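Local coordinates for sterol regulatory element-binding protein cleavage-activating protein (Schizosaccharomyces pombe, PDB 4YHC) that escorts sre1, a requirement for sre1 processing at low sterol and low oxygen; this piece is the escort protein's WD40 domain, at residues N87-F98 / V102-Y113. The protein carries 9 engineered substitutions. Numbering follows the deposited sequence.
Engineered in segment 102-113: Ser106 (natural residue Cys).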
# COMPACT_ATOMS: atom_id res chain seq x y z
N ASN A 87 -8.71 13.34 3.06
CA ASN A 87 -9.78 14.21 3.57
C ASN A 87 -11.16 13.63 3.45
O ASN A 87 -12.07 14.07 4.17
CB ASN A 87 -9.77 15.56 2.84
CG ASN A 87 -8.48 16.29 3.05
OD1 ASN A 87 -7.99 16.37 4.15
ND2 ASN A 87 -7.87 16.72 1.98
N TYR A 88 -11.32 12.68 2.54
CA TYR A 88 -12.59 12.01 2.31
C TYR A 88 -12.45 10.48 2.37
O TYR A 88 -11.40 9.91 2.01
CB TYR A 88 -13.14 12.44 0.91
CG TYR A 88 -13.27 13.91 0.80
CD1 TYR A 88 -14.34 14.59 1.42
CD2 TYR A 88 -12.33 14.66 0.16
CE1 TYR A 88 -14.44 15.98 1.36
CE2 TYR A 88 -12.42 16.06 0.12
CZ TYR A 88 -13.48 16.70 0.73
OH TYR A 88 -13.55 18.09 0.68
N VAL A 89 -13.48 9.82 2.83
CA VAL A 89 -13.56 8.36 2.79
C VAL A 89 -14.83 7.98 2.02
O VAL A 89 -15.90 8.67 2.19
CB VAL A 89 -13.60 7.77 4.19
CG1 VAL A 89 -13.45 6.27 4.13
CG2 VAL A 89 -12.44 8.28 5.03
N SER A 90 -14.71 6.94 1.18
CA SER A 90 -15.85 6.32 0.50
C SER A 90 -16.09 4.98 1.07
O SER A 90 -15.18 4.16 1.07
CB SER A 90 -15.64 6.12 -1.00
OG SER A 90 -14.43 5.40 -1.26
N LEU A 91 -17.30 4.76 1.56
CA LEU A 91 -17.71 3.47 2.10
C LEU A 91 -18.78 2.87 1.16
O LEU A 91 -19.70 3.57 0.75
CB LEU A 91 -18.32 3.65 3.47
CG LEU A 91 -17.52 4.21 4.64
CD1 LEU A 91 -18.43 4.30 5.85
CD2 LEU A 91 -16.34 3.30 4.93
N PHE A 92 -18.67 1.59 0.84
CA PHE A 92 -19.63 0.93 -0.01
C PHE A 92 -20.27 -0.20 0.74
O PHE A 92 -19.57 -1.13 1.21
CB PHE A 92 -18.93 0.33 -1.25
CG PHE A 92 -18.56 1.35 -2.29
CD1 PHE A 92 -17.52 2.24 -2.06
CD2 PHE A 92 -19.24 1.39 -3.53
CE1 PHE A 92 -17.20 3.20 -2.99
CE2 PHE A 92 -18.91 2.34 -4.46
CZ PHE A 92 -17.91 3.26 -4.18
N SER A 93 -21.59 -0.14 0.87
CA SER A 93 -22.36 -1.31 1.31
C SER A 93 -22.74 -2.13 0.07
O SER A 93 -22.24 -1.85 -1.04
CB SER A 93 -23.60 -0.85 2.09
OG SER A 93 -24.47 -0.10 1.23
N LYS A 94 -23.61 -3.14 0.22
CA LYS A 94 -24.03 -3.92 -0.93
C LYS A 94 -24.78 -3.09 -1.99
O LYS A 94 -24.67 -3.40 -3.17
CB LYS A 94 -24.86 -5.15 -0.52
CG LYS A 94 -26.22 -4.84 0.10
CD LYS A 94 -26.96 -6.10 0.59
CE LYS A 94 -28.09 -5.71 1.56
NZ LYS A 94 -28.61 -6.83 2.39
N ASP A 95 -25.50 -2.05 -1.58
CA ASP A 95 -26.27 -1.24 -2.52
C ASP A 95 -26.06 0.25 -2.44
O ASP A 95 -26.66 0.99 -3.22
CB ASP A 95 -27.78 -1.53 -2.42
CG ASP A 95 -28.35 -1.31 -1.04
OD1 ASP A 95 -27.85 -0.47 -0.27
OD2 ASP A 95 -29.33 -2.01 -0.72
N THR A 96 -25.21 0.72 -1.52
CA THR A 96 -25.08 2.18 -1.33
C THR A 96 -23.64 2.62 -1.14
O THR A 96 -22.85 1.93 -0.46
CB THR A 96 -25.91 2.57 -0.11
OG1 THR A 96 -27.16 1.87 -0.15
CG2 THR A 96 -26.16 4.05 -0.02
N LEU A 97 -23.30 3.77 -1.71
CA LEU A 97 -22.05 4.41 -1.41
C LEU A 97 -22.27 5.68 -0.61
O LEU A 97 -23.27 6.43 -0.80
CB LEU A 97 -21.23 4.63 -2.68
CG LEU A 97 -21.55 5.79 -3.60
CD1 LEU A 97 -20.83 7.08 -3.28
CD2 LEU A 97 -21.22 5.37 -5.03
N PHE A 98 -21.34 5.89 0.31
CA PHE A 98 -21.39 6.99 1.21
C PHE A 98 -20.07 7.71 1.16
O PHE A 98 -19.03 7.10 1.32
CB PHE A 98 -21.58 6.44 2.62
CG PHE A 98 -22.75 5.49 2.82
CD1 PHE A 98 -22.60 4.14 2.67
CD2 PHE A 98 -23.97 5.94 3.33
CE1 PHE A 98 -23.62 3.24 2.94
CE2 PHE A 98 -25.00 5.05 3.63
CZ PHE A 98 -24.84 3.69 3.40
N VAL A 102 -13.74 13.67 6.29
CA VAL A 102 -13.17 13.26 7.59
C VAL A 102 -12.47 14.44 8.28
O VAL A 102 -12.32 14.38 9.49
CB VAL A 102 -12.25 12.03 7.55
CG1 VAL A 102 -13.07 10.76 7.31
CG2 VAL A 102 -11.19 12.15 6.49
N GLU A 103 -12.14 15.49 7.53
CA GLU A 103 -11.46 16.67 8.05
C GLU A 103 -12.45 17.49 8.84
O GLU A 103 -12.19 17.84 9.97
CB GLU A 103 -10.81 17.47 6.89
CG GLU A 103 -9.39 17.99 7.16
CD GLU A 103 -8.45 16.89 7.70
OE1 GLU A 103 -8.06 15.96 6.94
OE2 GLU A 103 -8.13 16.92 8.90
N SER A 104 -13.62 17.76 8.28
CA SER A 104 -14.74 18.31 9.08
C SER A 104 -15.92 17.34 9.06
O SER A 104 -16.75 17.39 8.13
CB SER A 104 -15.19 19.68 8.52
OG SER A 104 -14.08 20.54 8.29
N PRO A 105 -16.00 16.45 10.06
CA PRO A 105 -16.81 15.25 9.83
C PRO A 105 -18.26 15.51 9.41
O PRO A 105 -19.00 16.19 10.12
CB PRO A 105 -16.74 14.49 11.15
CG PRO A 105 -16.07 15.36 12.11
CD PRO A 105 -15.32 16.40 11.35
N SER A 106 -18.63 14.97 8.27
CA SER A 106 -20.03 14.93 7.84
C SER A 106 -20.20 14.02 6.62
O SER A 106 -19.23 13.73 5.90
CB SER A 106 -20.46 16.30 7.45
OG SER A 106 -19.64 16.77 6.44
N LEU A 107 -21.46 13.65 6.39
CA LEU A 107 -21.86 12.86 5.26
C LEU A 107 -22.10 13.83 4.17
O LEU A 107 -22.94 14.71 4.30
CB LEU A 107 -23.15 12.13 5.56
CG LEU A 107 -23.45 10.74 4.96
CD1 LEU A 107 -24.91 10.67 4.61
CD2 LEU A 107 -22.61 10.27 3.81
N MET A 108 -21.37 13.70 3.08
CA MET A 108 -21.45 14.65 2.00
C MET A 108 -22.45 14.11 0.99
O MET A 108 -23.12 14.86 0.28
CB MET A 108 -20.12 14.80 1.25
CG MET A 108 -18.89 15.05 2.09
SD MET A 108 -19.03 16.67 2.85
CE MET A 108 -18.63 17.71 1.46
N LEU A 109 -22.52 12.80 0.86
CA LEU A 109 -23.29 12.24 -0.24
C LEU A 109 -23.57 10.79 0.04
O LEU A 109 -22.77 10.07 0.69
CB LEU A 109 -22.53 12.45 -1.56
CG LEU A 109 -23.07 11.83 -2.84
CD1 LEU A 109 -22.62 12.64 -4.03
CD2 LEU A 109 -22.59 10.40 -3.03
N GLN A 110 -24.74 10.38 -0.43
CA GLN A 110 -25.17 9.00 -0.41
C GLN A 110 -25.78 8.69 -1.76
O GLN A 110 -26.56 9.48 -2.25
CB GLN A 110 -26.16 8.80 0.70
CG GLN A 110 -26.75 7.42 0.78
CD GLN A 110 -27.72 7.31 1.94
OE1 GLN A 110 -27.60 8.04 2.89
NE2 GLN A 110 -28.65 6.38 1.87
N HIS A 111 -25.47 7.53 -2.34
CA HIS A 111 -25.83 7.21 -3.72
C HIS A 111 -25.99 5.73 -3.89
O HIS A 111 -25.09 4.97 -3.49
CB HIS A 111 -24.75 7.69 -4.69
CG HIS A 111 -25.17 7.60 -6.13
ND1 HIS A 111 -25.89 8.60 -6.74
CD2 HIS A 111 -24.96 6.65 -7.07
CE1 HIS A 111 -26.10 8.27 -8.01
NE2 HIS A 111 -25.56 7.07 -8.22
N SER A 112 -27.11 5.30 -4.51
CA SER A 112 -27.34 3.87 -4.61
C SER A 112 -26.76 3.29 -5.91
O SER A 112 -26.66 4.00 -6.89
CB SER A 112 -28.79 3.56 -4.39
OG SER A 112 -29.09 3.93 -3.06
N TYR A 113 -26.27 2.05 -5.88
CA TYR A 113 -25.39 1.59 -6.96
C TYR A 113 -25.61 0.11 -7.13
O TYR A 113 -25.93 -0.58 -6.16
CB TYR A 113 -23.89 1.97 -6.68
CG TYR A 113 -23.19 1.00 -5.76
CD1 TYR A 113 -23.29 1.10 -4.37
CD2 TYR A 113 -22.44 -0.03 -6.29
CE1 TYR A 113 -22.73 0.17 -3.55
CE2 TYR A 113 -21.86 -0.93 -5.48
CZ TYR A 113 -22.02 -0.85 -4.11
OH TYR A 113 -21.40 -1.82 -3.33
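With CG between its backbone N and carbonyl carbon (chi1 82°), Tyr113 swings its ring back against the 93-95 turn, while Phe92, with CG beside its own N (chi1 -76°), turns a ring edge to meet it. The pair is T-shaped: the edge of Phe92 points at one face of Tyr113, with centroids 5.2 Å apart and planes at 80°. Phe92 CD2 lies 3.6 Å from Tyr113 CZ, and one face of the Phe92 ring also receives Leu97 CB. The phenol reaches on to the turn, where Tyr113 OH donates to Ser93 O, at the edge of the ring and in its plane; the modelled length, 2.4 Å, is doubtfully short. With an alanine in place of Tyr113, the edge of Phe92 would probably face a gap beside the turn and Ser93 O would lose this donor. Tyr113 N also bonds to Asp95 O. Beyond it the strands run antiparallel: Leu97 and His111 form a hydrogen-bonded pair, Leu97 N to His111 O (2.8 Å) and His111 N to Leu97 O (2.9 Å). Thr96 CG2 packs 3.5 Å from Gln110 CG on the face shared with Phe98, whose ring lies alongside the Gln110 amide. At the other end Val102 N grips Asn87 O at 2.7 Å, and Val89 CG2 presses tightly on Val102 CG1 (3.4 Å). Strands 88-92, 96-101 and 106-112 belong to a four-stranded antiparallel WD40 blade, with 106-112 outermost; both outer strands of the next blade meet it, Leu97, Leu109 and His111 packing on Ile163 of 161-170 and Phe92 and Tyr113 on 121-127.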